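Local coordinates for Esterase/lipase (Uncultured bacterium, PDB 3K6K), which probably hydrolyses carboxylic ester bonds, as an alpha/beta-hydrolase-fold esterase or lipase homologous to hormone-sensitive lipase, at residues F21-L24 with L25-N28; P280-F283 with Q284-G287; A165-L168 with K169-E172. All coordinates share one frame; numbering follows the deposited sequence.

The three contacts are all short-range, each between residues close together along one continuous piece of chain, yet they sit very differently with respect to the probable active site. Contact 2 holds His281, the likely histidine of a Ser157-His281-Glu251 triad. Contact 1, on helix 18-30, packs directly against contact 2, with Phe21 CZ 3.5 Å from Tyr286 CG and Leu25 CD1 3.6 Å from Pro280 CG, so helix 18-30 lies against the loop that carries the histidine. Contact 3 lies across the centre of the chain, its nearest atoms about 16 Å from contact 2 and about 26 Å from contact 1, on the helix that follows the presumed nucleophile.

Contact 1 of 3, residues F21-L24 with L25-N28; sequences FLQL and LKIN
Leu25 lays its isobutyl end over one face of the Phe21 ring, a turn of helix apart, and this i to i+4 pairing is the centre of the contact. CD2 does most of the touching: it stands 4.2 Å from the centroid of the Phe21 ring and 28° off the ring normal, a CH-pi arrangement, and is 3.7 Å from Phe21 CZ. The other methyl, CD1, reaches over the CE1 side of the same ring, so the branch of the leucine straddles the aromatic surface. Phe21 carries its ring there because CG is anti to the backbone N (chi1 -178°), beside the carbonyl carbon and thus swung along the helix towards the following turn. Leu22 adds to the same apolar patch, its CD2 lying 4.3 Å from Leu25 CD1.

On the outer side the meetings are looser. The amide of Gln23 passes obliquely over the aliphatic chain of Lys26, with NE2 4.0 Å from Lys26 CD, while Leu24 CD1 lies near the side-chain nitrogen ND2 of Asn28. Beneath all of these runs the regular alpha-helical bonding, from Leu25 N to Phe21 O at 2.9 Å through to the longer bond from Asn28 N to Leu24 O at 3.3 Å.

The segment belongs to helix 18-30, which precedes the strands of the central sheet. Its buried side faces the loop of the probable catalytic histidine: the Phe21 ring meets those of Tyr286 and Phe289, and Leu25 rests on Pro280. Dispersion and CH-pi contacts of Phe21 and Leu25 thus join the buried side to the protein, while the outer side is chemically mixed, with Ile27 exposed beside Gln23, Lys26 and Asn28.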
loop_
_atom_site.group_PDB
_atom_site.type_symbol
_atom_site.label_atom_id
_atom_site.label_comp_id
_atom_site.label_asym_id
_atom_site.label_seq_id
_atom_site.Cartn_x
_atom_site.Cartn_y
_atom_site.Cartn_z
ATOM N N PHE A 21 -23.712 -5.875 -4.970
ATOM C CA PHE A 21 -23.462 -6.684 -3.801
ATOM C C PHE A 21 -23.481 -5.763 -2.585
ATOM O O PHE A 21 -23.998 -6.143 -1.551
ATOM C CB PHE A 21 -22.116 -7.427 -3.900
ATOM C CG PHE A 21 -21.816 -8.343 -2.693
ATOM C CD1 PHE A 21 -20.612 -8.228 -1.991
ATOM C CD2 PHE A 21 -22.727 -9.319 -2.291
ATOM C CE1 PHE A 21 -20.326 -9.061 -0.912
ATOM C CE2 PHE A 21 -22.461 -10.162 -1.198
ATOM C CZ PHE A 21 -21.241 -10.018 -0.506
ATOM N N LEU A 22 -22.934 -4.559 -2.729
ATOM C CA LEU A 22 -22.985 -3.554 -1.655
ATOM C C LEU A 22 -24.414 -3.245 -1.215
ATOM O O LEU A 22 -24.667 -3.057 -0.017
ATOM C CB LEU A 22 -22.279 -2.241 -2.039
ATOM C CG LEU A 22 -20.772 -2.471 -2.234
ATOM C CD1 LEU A 22 -20.067 -1.252 -2.794
ATOM C CD2 LEU A 22 -20.107 -2.981 -0.911
ATOM N N GLN A 23 -25.322 -3.167 -2.195
ATOM C CA GLN A 23 -26.735 -2.897 -1.917
ATOM C C GLN A 23 -27.361 -4.109 -1.188
ATOM O O GLN A 23 -28.195 -3.951 -0.316
ATOM C CB GLN A 23 -27.509 -2.506 -3.193
ATOM C CG GLN A 23 -28.964 -2.047 -2.921
ATOM C CD GLN A 23 -29.189 -0.520 -3.077
ATOM O OE1 GLN A 23 -30.267 -0.092 -3.566
ATOM N NE2 GLN A 23 -28.201 0.293 -2.659
ATOM N N LEU A 24 -26.928 -5.300 -1.511
ATOM C CA LEU A 24 -27.424 -6.427 -0.828
ATOM C C LEU A 24 -26.927 -6.380 0.610
ATOM O O LEU A 24 -27.724 -6.579 1.476
ATOM C CB LEU A 24 -27.134 -7.715 -1.553
ATOM C CG LEU A 24 -27.163 -8.991 -0.754
ATOM C CD1 LEU A 24 -28.441 -9.227 -0.096
ATOM C CD2 LEU A 24 -26.762 -10.186 -1.537
ATOM N N LEU A 25 -25.667 -6.014 0.853
ATOM C CA LEU A 25 -25.175 -5.779 2.221
ATOM C C LEU A 25 -25.887 -4.624 2.959
ATOM O O LEU A 25 -26.168 -4.714 4.159
ATOM C CB LEU A 25 -23.659 -5.582 2.234
ATOM C CG LEU A 25 -22.783 -6.680 1.584
ATOM C CD1 LEU A 25 -21.323 -6.280 1.648
ATOM C CD2 LEU A 25 -22.958 -8.062 2.168
ATOM N N LYS A 26 -26.180 -3.542 2.262
ATOM C CA LYS A 26 -26.941 -2.454 2.891
ATOM C C LYS A 26 -28.269 -2.996 3.446
ATOM O O LYS A 26 -28.591 -2.776 4.612
ATOM C CB LYS A 26 -27.200 -1.357 1.860
ATOM C CG LYS A 26 -27.861 -0.105 2.381
ATOM C CD LYS A 26 -27.710 0.944 1.301
ATOM C CE LYS A 26 -28.502 2.175 1.565
ATOM N NZ LYS A 26 -27.844 3.216 0.730
ATOM N N ILE A 27 -29.009 -3.756 2.634
ATOM C CA ILE A 27 -30.292 -4.266 3.077
ATOM C C ILE A 27 -30.178 -5.136 4.298
ATOM O O ILE A 27 -31.014 -5.022 5.201
ATOM C CB ILE A 27 -31.075 -5.036 2.010
ATOM C CG1 ILE A 27 -31.282 -4.149 0.771
ATOM C CG2 ILE A 27 -32.407 -5.461 2.610
ATOM C CD1 ILE A 27 -31.591 -4.880 -0.423
ATOM N N ASN A 28 -29.167 -5.999 4.359
ATOM C CA ASN A 28 -29.016 -6.817 5.567
ATOM C C ASN A 28 -28.716 -5.996 6.781
ATOM O O ASN A 28 -29.131 -6.317 7.884
ATOM C CB ASN A 28 -27.921 -7.837 5.416
ATOM C CG ASN A 28 -28.287 -8.916 4.434
ATOM O OD1 ASN A 28 -27.498 -9.821 4.207
ATOM N ND2 ASN A 28 -29.486 -8.831 3.845
#

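Contact 2 of 3, residues P280-F283 with Q284-G287; sequences PHVF and QMYG
Phe283 and Gln284 stack side chain on side chain. The carboxamide of Gln284 lies over one face of the Phe283 ring, CD above the ring centre and the two planes 26° apart, with NE2 3.4 Å from Phe283 CE2. Two torsions bring this about: the Phe283 ring sits between its own backbone N and carbonyl carbon (chi1 68°), and the glutamine chain bends at chi2, folding its amide back over the preceding residue. The ring also packs on Ala292, Ala293 and Ser296 of helix 291-305, and Gln284 NE2 makes a weak hydrogen bond to Ser296 OG. With the Phe283 ring cut back to an alanine, a gap would probably open against that helix and the Gln284 amide would lose the flat surface it lies on.

Two apolar contacts lie apart from the stack. Val282 CG1 meets Met285 CG at 3.8 Å, and Pro280 CG approaches Tyr286 CD1 more distantly, at 4.4 Å.

This is the loop after strand 271-276, the place where alpha/beta hydrolases carry their catalytic histidine. Here His281 ND1 is hydrogen-bonded to Glu251 and the imidazole touches Ser157, consistent with a Ser-His-Glu triad.

Hydrogen bonds shape the short 3-10 turn that follows. Met285 N donates to Val282 O at 3.1 Å and almost straight (173°); Tyr286 N donates to Phe283 O at 2.9 Å, coming from above the carbonyl plane. Both span three residues, as a 3-10 turn requires. A water ties the tyrosine back to the histidine backbone: it donates to His281 O at 3.0 Å and is hydrogen-bonded to Tyr286 OH at 2.8 Å, bridging residues five apart. His281 O itself lies at the edge of the Tyr286 ring.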
loop_
_atom_site.group_PDB
_atom_site.type_symbol
_atom_site.label_atom_id
_atom_site.label_comp_id
_atom_site.label_asym_id
_atom_site.label_seq_id
_atom_site.Cartn_x
_atom_site.Cartn_y
_atom_site.Cartn_z
ATOM N N PRO A 280 -16.220 -4.512 0.312
ATOM C CA PRO A 280 -16.539 -4.236 1.729
ATOM C C PRO A 280 -15.549 -4.943 2.630
ATOM O O PRO A 280 -14.616 -5.598 2.140
ATOM C CB PRO A 280 -17.920 -4.891 1.891
ATOM C CG PRO A 280 -17.772 -6.189 0.983
ATOM C CD PRO A 280 -17.102 -5.564 -0.251
ATOM N N HIS A 281 -15.776 -4.823 3.930
ATOM C CA HIS A 281 -14.941 -5.406 4.944
ATOM C C HIS A 281 -14.702 -6.877 4.672
ATOM O O HIS A 281 -15.655 -7.603 4.405
ATOM C CB HIS A 281 -15.685 -5.266 6.252
ATOM C CG HIS A 281 -14.815 -5.373 7.455
ATOM N ND1 HIS A 281 -13.595 -4.738 7.547
ATOM C CD2 HIS A 281 -14.990 -6.040 8.625
ATOM C CE1 HIS A 281 -13.061 -5.006 8.724
ATOM N NE2 HIS A 281 -13.883 -5.789 9.397
ATOM N N VAL A 282 -13.454 -7.316 4.792
ATOM C CA VAL A 282 -13.032 -8.697 4.551
ATOM C C VAL A 282 -13.748 -9.337 3.328
ATOM O O VAL A 282 -14.324 -10.413 3.396
ATOM C CB VAL A 282 -13.114 -9.624 5.818
ATOM C CG1 VAL A 282 -12.323 -10.896 5.534
ATOM C CG2 VAL A 282 -12.530 -8.944 7.137
ATOM N N PHE A 283 -13.644 -8.688 2.187
ATOM C CA PHE A 283 -14.378 -9.114 1.010
ATOM C C PHE A 283 -14.000 -10.481 0.507
ATOM O O PHE A 283 -14.785 -11.064 -0.277
ATOM C CB PHE A 283 -14.226 -8.084 -0.118
ATOM C CG PHE A 283 -12.817 -7.991 -0.712
ATOM C CD1 PHE A 283 -12.491 -8.706 -1.858
ATOM C CD2 PHE A 283 -11.870 -7.148 -0.165
ATOM C CE1 PHE A 283 -11.225 -8.611 -2.404
ATOM C CE2 PHE A 283 -10.626 -7.014 -0.712
ATOM C CZ PHE A 283 -10.280 -7.771 -1.815
ATOM N N GLN A 284 -12.830 -10.985 0.941
ATOM C CA GLN A 284 -12.333 -12.263 0.509
ATOM C C GLN A 284 -13.288 -13.396 0.963
ATOM O O GLN A 284 -13.098 -14.544 0.552
ATOM C CB GLN A 284 -10.847 -12.530 0.981
ATOM C CG GLN A 284 -9.758 -11.479 0.577
ATOM C CD GLN A 284 -9.855 -10.140 1.399
ATOM O OE1 GLN A 284 -10.781 -9.953 2.229
ATOM N NE2 GLN A 284 -8.909 -9.236 1.165
ATOM N N MET A 285 -14.241 -13.086 1.853
ATOM C CA MET A 285 -15.304 -14.023 2.197
ATOM C C MET A 285 -16.322 -14.303 1.061
ATOM O O MET A 285 -17.056 -15.333 1.095
ATOM C CB MET A 285 -16.080 -13.594 3.466
ATOM C CG MET A 285 -15.209 -13.202 4.618
ATOM S SD MET A 285 -14.627 -14.446 5.789
ATOM C CE MET A 285 -16.034 -14.640 6.877
ATOM N N TYR A 286 -16.372 -13.414 0.072
ATOM C CA TYR A 286 -17.491 -13.398 -0.851
ATOM C C TYR A 286 -17.157 -13.771 -2.308
ATOM O O TYR A 286 -17.855 -13.344 -3.239
ATOM C CB TYR A 286 -18.238 -12.059 -0.732
ATOM C CG TYR A 286 -18.490 -11.688 0.755
ATOM C CD1 TYR A 286 -17.906 -10.565 1.338
ATOM C CD2 TYR A 286 -19.321 -12.467 1.555
ATOM C CE1 TYR A 286 -18.123 -10.264 2.698
ATOM C CE2 TYR A 286 -19.571 -12.164 2.885
ATOM C CZ TYR A 286 -18.977 -11.075 3.460
ATOM O OH TYR A 286 -19.190 -10.836 4.793
ATOM N N GLY A 287 -16.125 -14.592 -2.502
ATOM C CA GLY A 287 -15.796 -15.136 -3.828
ATOM C C GLY A 287 -17.058 -15.598 -4.515
ATOM O O GLY A 287 -17.259 -15.339 -5.692
HETATM O O HOH W 1 -17.203 -9.432 6.277
#

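Contact 3 of 3, residues A165-L168 with K169-E172; sequences ASML and KAKE
Helix 158-172 is the crossover helix of a beta-alpha-beta unit, and the last two turns of it bring Met167 against Ala170 and Leu168 against Lys171. The thioether of Met167, bent at chi2 and chi3, curls round so that CE comes within 4.0 Å of Ala170 CB, with SD nearly as close. Both residues also touch Tyr138 of helix 129-145, so this apolar pair forms part of the seam between the two helices.

Leu168 and Lys171 run side by side and point the same way; a methyl, Leu168 CD2, lies 3.7 Å from Lys171 NZ. Lys171 NZ donates to Ser238 O, outside the pair, and also makes a weak 3.0 Å bond to a water.

The unit runs from strand 151-156 through this helix to strand 180-184, and the helix starts just behind Ser157, the probable nucleophile on its elbow; the residues here lie at its far end.

Four i to i+4 backbone bonds carry the helix to that end. Lys169 N reaches Ala165 O almost straight (172°), whereas Ala170 N approaches Ser166 O from above the carbonyl plane. Leu168 O accepts from Glu172 N at 2.8 Å as well as from the water held by Lys171 (3.2 Å). Further out, Lys169 NZ and Glu172 OE2 form a long salt bridge of 3.8 Å.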
loop_
_atom_site.group_PDB
_atom_site.type_symbol
_atom_site.label_atom_id
_atom_site.label_comp_id
_atom_site.label_asym_id
_atom_site.label_seq_id
_atom_site.Cartn_x
_atom_site.Cartn_y
_atom_site.Cartn_z
ATOM N N ALA A 165 -0.073 -7.758 16.854
ATOM C CA ALA A 165 0.023 -8.042 18.315
ATOM C C ALA A 165 0.705 -9.357 18.759
ATOM O O ALA A 165 1.697 -9.335 19.442
ATOM C CB ALA A 165 -1.346 -7.936 18.927
ATOM N N SER A 166 0.208 -10.519 18.346
ATOM C CA SER A 166 0.887 -11.798 18.677
ATOM C C SER A 166 2.403 -11.851 18.369
ATOM O O SER A 166 3.159 -12.563 19.057
ATOM C CB SER A 166 0.230 -12.977 17.942
ATOM O OG SER A 166 0.500 -12.954 16.528
ATOM N N MET A 167 2.847 -11.128 17.334
ATOM C CA MET A 167 4.253 -11.194 16.947
ATOM C C MET A 167 5.067 -10.194 17.769
ATOM O O MET A 167 6.249 -10.464 18.079
ATOM C CB MET A 167 4.459 -11.008 15.425
ATOM C CG MET A 167 3.867 -12.135 14.653
ATOM S SD MET A 167 4.673 -13.720 15.097
ATOM C CE MET A 167 3.354 -14.516 16.096
ATOM N N LEU A 168 4.449 -9.047 18.104
ATOM C CA LEU A 168 5.050 -8.133 19.042
ATOM C C LEU A 168 5.395 -8.860 20.357
ATOM O O LEU A 168 6.537 -8.832 20.788
ATOM C CB LEU A 168 4.152 -6.905 19.259
ATOM C CG LEU A 168 4.085 -5.965 18.048
ATOM C CD1 LEU A 168 3.003 -4.909 18.152
ATOM C CD2 LEU A 168 5.436 -5.296 17.813
ATOM N N LYS A 169 4.430 -9.595 20.922
ATOM C CA LYS A 169 4.611 -10.418 22.131
ATOM C C LYS A 169 5.611 -11.556 21.842
ATOM O O LYS A 169 6.514 -11.871 22.660
ATOM C CB LYS A 169 3.269 -11.019 22.563
ATOM C CG LYS A 169 2.967 -11.034 24.076
ATOM C CD LYS A 169 3.764 -12.028 24.884
ATOM C CE LYS A 169 3.497 -11.865 26.401
ATOM N NZ LYS A 169 3.874 -10.450 26.743
ATOM N N ALA A 170 5.432 -12.200 20.690
ATOM C CA ALA A 170 6.348 -13.256 20.320
ATOM C C ALA A 170 7.769 -12.642 20.314
ATOM O O ALA A 170 8.706 -13.268 20.793
ATOM C CB ALA A 170 5.979 -13.830 18.978
ATOM N N LYS A 171 7.904 -11.393 19.862
ATOM C CA LYS A 171 9.210 -10.720 19.769
ATOM C C LYS A 171 9.749 -10.389 21.167
ATOM O O LYS A 171 10.898 -10.749 21.437
ATOM C CB LYS A 171 9.142 -9.447 18.911
ATOM C CG LYS A 171 10.504 -8.925 18.311
ATOM C CD LYS A 171 10.323 -7.635 17.435
ATOM C CE LYS A 171 10.078 -6.408 18.332
ATOM N NZ LYS A 171 9.179 -5.283 17.781
ATOM N N GLU A 172 8.937 -9.695 22.000
ATOM C CA GLU A 172 9.235 -9.451 23.429
ATOM C C GLU A 172 9.807 -10.705 24.042
ATOM O O GLU A 172 10.871 -10.668 24.609
ATOM C CB GLU A 172 8.003 -9.020 24.246
ATOM C CG GLU A 172 7.829 -7.465 24.429
ATOM C CD GLU A 172 6.422 -7.029 24.983
ATOM O OE1 GLU A 172 5.656 -6.290 24.270
ATOM O OE2 GLU A 172 6.077 -7.428 26.141
HETATM O O HOH W 2 7.926 -6.005 20.423
#